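Long-range contacts in cell cycle serine/threonine-protein kinase CDC5/MSD2 (Saccharomyces cerevisiae, PDB 6MF4), which phosphorylates serine and threonine residues of cell-cycle proteins to promote mitotic exit, and of which this chain is the phosphoprotein-binding polo-box domain: residues Ala47-Val52 against Arg201-Tyr206; His95-Thr100 against Phe212-Gly217; His226-Ile231 against Thr239-Ser244. All blocks are in the same frame, centred on the assembly; numbering follows the deposited sequence.

Contact 1 of 3, residues Ala47-Val52 against Arg201-Tyr206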
loop_
_atom_site.group_PDB
_atom_site.type_symbol
_atom_site.label_atom_id
_atom_site.label_comp_id
_atom_site.label_asym_id
_atom_site.label_seq_id
_atom_site.Cartn_x
_atom_site.Cartn_y
_atom_site.Cartn_z
ATOM N N ALA A 47 14.420 -8.172 -6.088
ATOM C CA ALA A 47 14.259 -6.925 -5.361
ATOM C C ALA A 47 15.593 -6.197 -5.285
ATOM O O ALA A 47 16.577 -6.742 -4.785
ATOM C CB ALA A 47 13.712 -7.188 -3.967
ATOM N N THR A 48 15.628 -4.972 -5.800
ATOM C CA THR A 48 16.813 -4.135 -5.669
ATOM C C THR A 48 16.890 -3.616 -4.244
ATOM O O THR A 48 17.978 -3.451 -3.695
ATOM C CB THR A 48 16.806 -2.952 -6.661
ATOM O OG1 THR A 48 15.529 -2.303 -6.639
ATOM C CG2 THR A 48 17.095 -3.440 -8.069
ATOM N N SER A 49 15.730 -3.372 -3.640
ATOM C CA SER A 49 15.684 -2.917 -2.257
ATOM C C SER A 49 14.294 -3.068 -1.645
ATOM O O SER A 49 13.295 -3.223 -2.348
ATOM C CB SER A 49 16.125 -1.459 -2.167
ATOM O OG SER A 49 15.147 -0.605 -2.728
ATOM N N THR A 50 14.254 -2.994 -0.320
ATOM C CA THR A 50 13.034 -3.178 0.451
ATOM C C THR A 50 13.361 -2.764 1.878
ATOM O O THR A 50 14.528 -2.795 2.267
ATOM C CB THR A 50 12.535 -4.643 0.402
ATOM O OG1 THR A 50 11.283 -4.755 1.088
ATOM C CG2 THR A 50 13.554 -5.589 1.043
ATOM N N ASN A 51 12.363 -2.357 2.656
ATOM C CA ASN A 51 12.630 -1.976 4.039
ATOM C C ASN A 51 12.795 -3.206 4.927
ATOM O O ASN A 51 12.114 -4.215 4.747
ATOM C CB ASN A 51 11.527 -1.069 4.590
ATOM C CG ASN A 51 10.148 -1.692 4.499
ATOM O OD1 ASN A 51 9.711 -2.106 3.426
ATOM N ND2 ASN A 51 9.451 -1.747 5.629
ATOM N N VAL A 52 13.717 -3.114 5.880
ATOM C CA VAL A 52 13.995 -4.220 6.789
ATOM C C VAL A 52 12.943 -4.297 7.886
ATOM O O VAL A 52 12.712 -3.331 8.607
ATOM C CB VAL A 52 15.387 -4.087 7.443
ATOM C CG1 VAL A 52 15.666 -5.282 8.357
ATOM C CG2 VAL A 52 16.467 -3.967 6.379
ATOM N N ARG A 201 3.372 -0.396 5.261
ATOM C CA ARG A 201 4.041 -1.419 6.057
ATOM C C ARG A 201 5.336 -1.888 5.409
ATOM O O ARG A 201 6.338 -2.106 6.088
ATOM C CB ARG A 201 3.136 -2.624 6.261
ATOM C CG ARG A 201 1.929 -2.384 7.135
ATOM C CD ARG A 201 0.989 -3.573 7.004
ATOM N NE ARG A 201 0.128 -3.719 8.163
ATOM C CZ ARG A 201 -0.840 -4.620 8.265
ATOM N NH1 ARG A 201 -1.092 -5.460 7.268
ATOM N NH2 ARG A 201 -1.570 -4.668 9.369
ATOM N N ARG A 202 5.300 -2.073 4.095
ATOM C CA ARG A 202 6.461 -2.574 3.374
ATOM C C ARG A 202 6.422 -2.100 1.933
ATOM O O ARG A 202 5.358 -2.046 1.316
ATOM C CB ARG A 202 6.515 -4.105 3.433
ATOM C CG ARG A 202 7.731 -4.719 2.735
ATOM C CD ARG A 202 7.946 -6.174 3.133
ATOM N NE ARG A 202 6.833 -7.033 2.742
ATOM C CZ ARG A 202 6.671 -8.286 3.155
ATOM N NH1 ARG A 202 7.544 -8.834 3.992
ATOM N NH2 ARG A 202 5.619 -8.987 2.748
ATOM N N TYR A 203 7.587 -1.723 1.419
ATOM C CA TYR A 203 7.742 -1.458 -0.004
ATOM C C TYR A 203 8.842 -2.350 -0.550
ATOM O O TYR A 203 9.758 -2.732 0.177
ATOM C CB TYR A 203 8.068 0.008 -0.272
ATOM C CG TYR A 203 9.446 0.414 0.191
ATOM C CD1 TYR A 203 10.556 0.246 -0.630
ATOM C CD2 TYR A 203 9.639 0.964 1.448
ATOM C CE1 TYR A 203 11.815 0.611 -0.210
ATOM C CE2 TYR A 203 10.898 1.338 1.876
ATOM C CZ TYR A 203 11.981 1.159 1.042
ATOM O OH TYR A 203 13.239 1.526 1.465
ATOM N N THR A 204 8.735 -2.689 -1.828
ATOM C CA THR A 204 9.775 -3.447 -2.507
ATOM C C THR A 204 9.963 -2.894 -3.902
ATOM O O THR A 204 9.000 -2.741 -4.655
ATOM C CB THR A 204 9.441 -4.940 -2.599
ATOM O OG1 THR A 204 9.095 -5.437 -1.302
ATOM C CG2 THR A 204 10.638 -5.721 -3.151
ATOM N N ARG A 205 11.212 -2.594 -4.232
ATOM C CA ARG A 205 11.565 -2.112 -5.554
ATOM C C ARG A 205 12.087 -3.226 -6.441
ATOM O O ARG A 205 13.059 -3.898 -6.098
ATOM C CB ARG A 205 12.616 -1.017 -5.451
ATOM C CG ARG A 205 12.049 0.308 -5.018
ATOM C CD ARG A 205 12.526 1.432 -5.918
ATOM N NE ARG A 205 13.548 2.218 -5.251
ATOM C CZ ARG A 205 14.291 3.144 -5.840
ATOM N NH1 ARG A 205 14.147 3.403 -7.137
ATOM N NH2 ARG A 205 15.186 3.804 -5.124
ATOM N N TYR A 206 11.420 -3.412 -7.572
ATOM C CA TYR A 206 11.873 -4.315 -8.621
ATOM C C TYR A 206 12.133 -3.484 -9.867
ATOM O O TYR A 206 11.665 -2.351 -9.969
ATOM C CB TYR A 206 10.829 -5.395 -8.929
ATOM C CG TYR A 206 10.383 -6.244 -7.756
ATOM C CD1 TYR A 206 11.159 -7.305 -7.309
ATOM C CD2 TYR A 206 9.167 -6.007 -7.123
ATOM C CE1 TYR A 206 10.747 -8.093 -6.254
ATOM C CE2 TYR A 206 8.749 -6.790 -6.068
ATOM C CZ TYR A 206 9.543 -7.831 -5.636
ATOM O OH TYR A 206 9.129 -8.621 -4.585
HETATM O O HOH W 1 14.973 1.185 -1.085
#
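Asn51 reads the edge of strand 200-205 with its side-chain amide, much as another strand would with its backbone. OD1 takes the N-H of Tyr203 (Tyr203 N to Asn51 OD1 2.9 Å), and on the other branch ND2 donates a hydrogen bond to the carbonyl of Arg201 (Asn51 ND2 to Arg201 O 3.2 Å), which lies near the amide plane. The group can turn to the strand because CG stands between the backbone N and the carbonyl carbon (chi1 57°); asparagine suits this place because it carries a donor and an acceptor side by side. Its own backbone N is buried without a partner, 3.9 Å above the plane of the Tyr203 ring and offset toward the rim. The carbonyl of Tyr203 is also taken by a side chain: Thr50 OG1, anti to its backbone N (chi1 -176°), donates to Tyr203 O at 2.7 Å. Thr50 and Thr204, the non-hydrogen-bonded pair, lie side by side, pointing the same way, and the hydroxyl of Thr204 is hydrogen-bonded to Lys283 NZ. Ser49 and Arg205 form the hydrogen-bonded pair beside it, Arg205 N donating to Ser49 O at 2.9 Å. Arg205 O is gripped twice by Thr48, nearly head-on by N at 2.8 Å and from above the carbonyl plane by OG1 at 3.0 Å. At this end the small Ala47 fits its CB against Thr204 CG2, 3.5 Å away, and against CE1 of Tyr206. The guanidinium of Arg205 reaches a salt bridge with Asp104, while Tyr203 stacks on Phe111. Across from Glu213, Arg201 and Arg202 form a classic beta bulge. The whole is an antiparallel edge-strand addition, in which the chain leading to helix 56-82 extends the sheet of the second polo box.

Contact 2 of 3, residues His95-Thr100 against Phe212-Gly217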
loop_
_atom_site.group_PDB
_atom_site.type_symbol
_atom_site.label_atom_id
_atom_site.label_comp_id
_atom_site.label_asym_id
_atom_site.label_seq_id
_atom_site.Cartn_x
_atom_site.Cartn_y
_atom_site.Cartn_z
ATOM N N HIS A 95 -13.028 3.026 -3.857
ATOM C CA HIS A 95 -11.671 3.432 -4.191
ATOM C C HIS A 95 -10.758 3.206 -2.985
ATOM O O HIS A 95 -11.080 3.634 -1.874
ATOM C CB HIS A 95 -11.626 4.902 -4.617
ATOM C CG HIS A 95 -11.988 5.136 -6.052
ATOM N ND1 HIS A 95 -11.675 4.244 -7.055
ATOM C CD2 HIS A 95 -12.634 6.165 -6.651
ATOM C CE1 HIS A 95 -12.113 4.714 -8.211
ATOM N NE2 HIS A 95 -12.697 5.878 -7.993
ATOM N N PRO A 96 -9.620 2.523 -3.190
ATOM C CA PRO A 96 -8.717 2.310 -2.059
ATOM C C PRO A 96 -7.814 3.504 -1.806
ATOM O O PRO A 96 -7.722 4.409 -2.636
ATOM C CB PRO A 96 -7.892 1.103 -2.502
ATOM C CG PRO A 96 -7.788 1.279 -3.970
ATOM C CD PRO A 96 -9.122 1.851 -4.406
ATOM N N MET A 97 -7.170 3.494 -0.647
ATOM C CA MET A 97 -6.050 4.373 -0.362
ATOM C C MET A 97 -4.963 4.117 -1.390
ATOM O O MET A 97 -4.706 2.962 -1.729
ATOM C CB MET A 97 -5.510 4.102 1.042
ATOM C CG MET A 97 -4.555 5.153 1.566
ATOM S SD MET A 97 -5.289 6.789 1.711
ATOM C CE MET A 97 -6.933 6.402 2.322
ATOM N N ILE A 98 -4.321 5.169 -1.890
ATOM C CA ILE A 98 -3.186 4.974 -2.791
ATOM C C ILE A 98 -2.023 5.883 -2.427
ATOM O O ILE A 98 -2.196 6.933 -1.806
ATOM C CB ILE A 98 -3.562 5.204 -4.281
ATOM C CG1 ILE A 98 -3.881 6.672 -4.564
ATOM C CG2 ILE A 98 -4.728 4.300 -4.689
ATOM C CD1 ILE A 98 -4.019 6.972 -6.042
ATOM N N VAL A 99 -0.833 5.439 -2.804
ATOM C CA VAL A 99 0.375 6.234 -2.694
ATOM C C VAL A 99 0.476 7.120 -3.926
ATOM O O VAL A 99 0.503 6.618 -5.047
ATOM C CB VAL A 99 1.621 5.339 -2.579
ATOM C CG1 VAL A 99 2.892 6.174 -2.539
ATOM C CG2 VAL A 99 1.515 4.460 -1.350
ATOM N N THR A 100 0.522 8.432 -3.716
ATOM C CA THR A 100 0.511 9.389 -4.821
ATOM C C THR A 100 1.903 9.934 -5.109
ATOM O O THR A 100 2.151 10.498 -6.174
ATOM C CB THR A 100 -0.427 10.567 -4.523
ATOM O OG1 THR A 100 0.001 11.227 -3.326
ATOM C CG2 THR A 100 -1.854 10.074 -4.345
ATOM N N PHE A 212 3.870 -1.597 -3.087
ATOM C CA PHE A 212 3.535 -1.024 -1.787
ATOM C C PHE A 212 2.503 -1.892 -1.082
ATOM O O PHE A 212 1.483 -2.261 -1.666
ATOM C CB PHE A 212 2.994 0.402 -1.931
ATOM C CG PHE A 212 3.936 1.351 -2.616
ATOM C CD1 PHE A 212 5.076 1.803 -1.974
ATOM C CD2 PHE A 212 3.673 1.806 -3.897
ATOM C CE1 PHE A 212 5.940 2.681 -2.601
ATOM C CE2 PHE A 212 4.533 2.690 -4.526
ATOM C CZ PHE A 212 5.665 3.130 -3.875
ATOM N N GLU A 213 2.778 -2.208 0.178
ATOM C CA GLU A 213 1.868 -2.984 1.013
ATOM C C GLU A 213 1.325 -2.079 2.119
ATOM O O GLU A 213 2.040 -1.741 3.059
ATOM C CB GLU A 213 2.588 -4.208 1.587
ATOM C CG GLU A 213 3.189 -5.092 0.503
ATOM C CD GLU A 213 4.016 -6.244 1.042
ATOM O OE1 GLU A 213 3.477 -7.082 1.798
ATOM O OE2 GLU A 213 5.212 -6.317 0.692
ATOM N N LEU A 214 0.068 -1.665 1.974
ATOM C CA LEU A 214 -0.554 -0.727 2.908
ATOM C C LEU A 214 -1.243 -1.454 4.050
ATOM O O LEU A 214 -1.618 -2.621 3.926
ATOM C CB LEU A 214 -1.560 0.167 2.183
ATOM C CG LEU A 214 -1.011 0.982 1.009
ATOM C CD1 LEU A 214 -2.107 1.840 0.400
ATOM C CD2 LEU A 214 0.168 1.844 1.439
ATOM N N SER A 215 -1.427 -0.745 5.159
ATOM C CA SER A 215 -1.851 -1.367 6.405
ATOM C C SER A 215 -3.304 -1.835 6.405
ATOM O O SER A 215 -3.717 -2.545 7.322
ATOM C CB SER A 215 -1.626 -0.396 7.568
ATOM O OG SER A 215 -2.381 0.790 7.396
ATOM N N ASP A 216 -4.080 -1.444 5.398
ATOM C CA ASP A 216 -5.464 -1.907 5.293
ATOM C C ASP A 216 -5.587 -3.136 4.391
ATOM O O ASP A 216 -6.689 -3.622 4.147
ATOM C CB ASP A 216 -6.377 -0.787 4.780
ATOM C CG ASP A 216 -5.975 -0.274 3.409
ATOM O OD1 ASP A 216 -4.924 -0.695 2.887
ATOM O OD2 ASP A 216 -6.711 0.572 2.858
ATOM N N GLY A 217 -4.454 -3.636 3.902
ATOM C CA GLY A 217 -4.441 -4.837 3.080
ATOM C C GLY A 217 -4.431 -4.554 1.590
ATOM O O GLY A 217 -4.462 -5.479 0.775
#
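Leu214, whose side chain meets Met97 and Val99, has its carbonyl O held by the N-H of Gly217 (Gly217 N to Leu214 O 3.0 Å), the bond that closes a type I beta turn at the end of strand 209-214. Glycine suits the last position, since a CB at its backbone angles would jam against the carbonyl of Asp216. Between the segments the contact is packing, mostly of apolar side chains. Leu214 sends its two methyls to different partners: CD1 lies 3.5 Å from Met97 O and also touches Met97 CB, whereas CD2 meets Val99 CG2 at 4.1 Å. The carbonyl O of Met97 is thus buried, and the model gives it no partner. Val99 reaches the sheet of the second polo box with the same CG2, which stands 4.1 Å above the plane of the Phe212 ring, offset toward the rim, with CG its nearest ring atom. The two side chains cross at about a right angle. CG2 is anti to the carbonyl carbon; the beta-branch of valine puts this methyl close to the strand, where it serves both Phe212 and Leu214. Of its side chain, Met97 brings CB, 4.1 Å from Asp216 OD2, and the rest bends away toward Leu115, Ser116 and Thr117. Asp216 uses its other carboxylate oxygen, OD1, to accept from Thr218 N. Around the contact, Leu214 and Phe212 also pack on Leu200 of strand 200-205, Phe212 meets Trp102 edge-to-face, and Val99 lies on Tyr113 and Leu115 of strand 111-115, where the sheets of the two polo boxes face each other.

Contact 3 of 3, residues His226-Ile231 against Thr239-Ser244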
loop_
_atom_site.group_PDB
_atom_site.type_symbol
_atom_site.label_atom_id
_atom_site.label_comp_id
_atom_site.label_asym_id
_atom_site.label_seq_id
_atom_site.Cartn_x
_atom_site.Cartn_y
_atom_site.Cartn_z
ATOM N N HIS A 226 4.313 4.091 -15.937
ATOM C CA HIS A 226 3.510 5.040 -15.168
ATOM C C HIS A 226 2.036 4.653 -15.116
ATOM O O HIS A 226 1.201 5.432 -14.650
ATOM C CB HIS A 226 3.651 6.456 -15.729
ATOM C CG HIS A 226 3.446 7.526 -14.700
ATOM N ND1 HIS A 226 4.203 7.603 -13.550
ATOM C CD2 HIS A 226 2.565 8.552 -14.640
ATOM C CE1 HIS A 226 3.801 8.635 -12.831
ATOM N NE2 HIS A 226 2.807 9.225 -13.469
ATOM N N HIS A 227 1.712 3.457 -15.599
ATOM C CA HIS A 227 0.424 2.868 -15.294
ATOM C C HIS A 227 0.560 2.280 -13.896
ATOM O O HIS A 227 1.573 1.654 -13.583
ATOM C CB HIS A 227 0.023 1.795 -16.314
ATOM C CG HIS A 227 -0.089 2.300 -17.722
ATOM N ND1 HIS A 227 -1.084 3.164 -18.124
ATOM C CD2 HIS A 227 0.659 2.046 -18.823
ATOM C CE1 HIS A 227 -0.940 3.429 -19.414
ATOM N NE2 HIS A 227 0.109 2.763 -19.858
ATOM N N LYS A 228 -0.436 2.518 -13.051
ATOM C CA LYS A 228 -0.439 1.961 -11.707
ATOM C C LYS A 228 -1.696 1.158 -11.488
ATOM O O LYS A 228 -2.759 1.468 -12.031
ATOM C CB LYS A 228 -0.350 3.052 -10.642
ATOM C CG LYS A 228 0.635 4.149 -10.929
ATOM C CD LYS A 228 0.585 5.187 -9.818
ATOM C CE LYS A 228 1.271 6.474 -10.216
ATOM N NZ LYS A 228 2.436 6.226 -11.092
ATOM N N MET A 229 -1.565 0.121 -10.676
ATOM C CA MET A 229 -2.694 -0.711 -10.318
ATOM C C MET A 229 -2.674 -0.969 -8.826
ATOM O O MET A 229 -1.613 -1.205 -8.241
ATOM C CB MET A 229 -2.659 -2.022 -11.095
ATOM C CG MET A 229 -2.991 -1.853 -12.570
ATOM S SD MET A 229 -2.667 -3.337 -13.539
ATOM C CE MET A 229 -3.492 -4.587 -12.556
ATOM N N ALA A 230 -3.851 -0.895 -8.217
ATOM C CA ALA A 230 -4.009 -1.228 -6.811
ATOM C C ALA A 230 -4.996 -2.378 -6.667
ATOM O O ALA A 230 -6.068 -2.363 -7.267
ATOM C CB ALA A 230 -4.472 -0.021 -6.021
ATOM N N ILE A 231 -4.612 -3.377 -5.879
ATOM C CA ILE A 231 -5.463 -4.523 -5.586
ATOM C C ILE A 231 -5.989 -4.412 -4.156
ATOM O O ILE A 231 -5.207 -4.276 -3.212
ATOM C CB ILE A 231 -4.693 -5.851 -5.748
ATOM C CG1 ILE A 231 -4.054 -5.954 -7.138
ATOM C CG2 ILE A 231 -5.602 -7.038 -5.487
ATOM C CD1 ILE A 231 -5.048 -5.987 -8.305
ATOM N N THR A 239 -7.960 -1.421 -9.016
ATOM C CA THR A 239 -8.081 0.001 -9.278
ATOM C C THR A 239 -6.992 0.377 -10.257
ATOM O O THR A 239 -5.806 0.173 -9.994
ATOM C CB THR A 239 -7.961 0.835 -7.987
ATOM O OG1 THR A 239 -9.048 0.513 -7.114
ATOM C CG2 THR A 239 -7.988 2.328 -8.291
ATOM N N TYR A 240 -7.401 0.900 -11.403
ATOM C CA TYR A 240 -6.450 1.331 -12.401
ATOM C C TYR A 240 -6.242 2.824 -12.271
ATOM O O TYR A 240 -7.196 3.594 -12.152
ATOM C CB TYR A 240 -6.921 0.974 -13.808
ATOM C CG TYR A 240 -6.036 1.568 -14.877
ATOM C CD1 TYR A 240 -4.845 0.955 -15.237
ATOM C CD2 TYR A 240 -6.385 2.748 -15.513
ATOM C CE1 TYR A 240 -4.031 1.498 -16.207
ATOM C CE2 TYR A 240 -5.579 3.297 -16.483
ATOM C CZ TYR A 240 -4.404 2.670 -16.827
ATOM O OH TYR A 240 -3.609 3.229 -17.796
ATOM N N ILE A 241 -4.978 3.219 -12.277
ATOM C CA ILE A 241 -4.605 4.619 -12.233
ATOM C C ILE A 241 -3.815 4.921 -13.501
ATOM O O ILE A 241 -2.708 4.421 -13.686
ATOM C CB ILE A 241 -3.766 4.945 -10.988
ATOM C CG1 ILE A 241 -4.482 4.478 -9.714
ATOM C CG2 ILE A 241 -3.465 6.432 -10.921
ATOM C CD1 ILE A 241 -3.543 3.967 -8.640
ATOM N N SER A 242 -4.399 5.723 -14.384
ATOM C CA SER A 242 -3.772 6.025 -15.663
ATOM C C SER A 242 -2.573 6.957 -15.476
ATOM O O SER A 242 -2.416 7.559 -14.408
ATOM C CB SER A 242 -4.786 6.659 -16.614
ATOM O OG SER A 242 -5.015 8.013 -16.268
ATOM N N PRO A 243 -1.720 7.074 -16.511
ATOM C CA PRO A 243 -0.565 7.981 -16.451
ATOM C C PRO A 243 -0.954 9.447 -16.238
ATOM O O PRO A 243 -0.073 10.260 -15.954
ATOM C CB PRO A 243 0.104 7.789 -17.817
ATOM C CG PRO A 243 -0.313 6.433 -18.265
ATOM C CD PRO A 243 -1.696 6.231 -17.722
ATOM N N SER A 244 -2.240 9.770 -16.380
ATOM C CA SER A 244 -2.751 11.107 -16.074
ATOM C C SER A 244 -3.516 11.105 -14.746
ATOM O O SER A 244 -4.161 12.095 -14.390
ATOM C CB SER A 244 -3.655 11.608 -17.204
ATOM O OG SER A 244 -4.759 10.741 -17.401
HETATM O O HOH W 2 -0.182 7.095 -12.812
HETATM O O HOH W 3 -8.604 -1.640 -5.810
#
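At the open end of the hairpin His227 meets Tyr240 and Pro243. Its CB lies 4.1 Å from Tyr240 CE1, and CG, anti to the carbonyl carbon (chi1 -60°), comes within 3.6 Å of Tyr240 OH. ND1 makes a hydrogen bond with Tyr240 OH at 2.5 Å, near the plane of the imidazole; either partner could be the donor. ND1 also lies beside Pro243 CD at 3.2 Å. CE1 rests on Pro243 CG at 3.3 Å, and NE2 at the far tip passes the same carbon at 4.0 Å. The His227 and Tyr240 rings meet rim to rim, their planes at 32°. Histidine suits by offering the hydroxyl a ring nitrogen and the proline ring carbons. An alanine here would probably leave the Tyr240 hydroxyl without this mate and open a gap beside Pro243. The backbones pair regularly: Lys228 and Ile241 exchange two bonds (Ile241 N to Lys228 O 2.8 Å), as do Ala230 and Thr239 (Thr239 N to Ala230 O 2.7 Å). Met229 and Tyr240 form the non-hydrogen-bonded pair between them. This is an antiparallel beta hairpin of the second polo box, its Met229 side chain turned to Phe269 and Ile276 of helix 269-283.

Contacts 1 and 3 lie toward different ends of the sheet of the second polo box, their centres 19 Å apart and without touching. Contact 2 bridges them, 15 Å from contact 1 and 12 Å from contact 3, centre to centre. It meets contact 1 through the salt bridge of Arg202 NE with Glu213 OE2 at 2.7 Å. Toward contact 3, Ile98 CD1 packs on Ile241 CD1 at 4.0 Å and Pro96 lies against Ala230 and Thr239. The kinase active site belongs to another part of the protein. The nearest annotated residue is Asp197, which binds zinc in a structure of this protein and whose side chain is about 7 Å from that of Met97; contact 3 lies away from such sites.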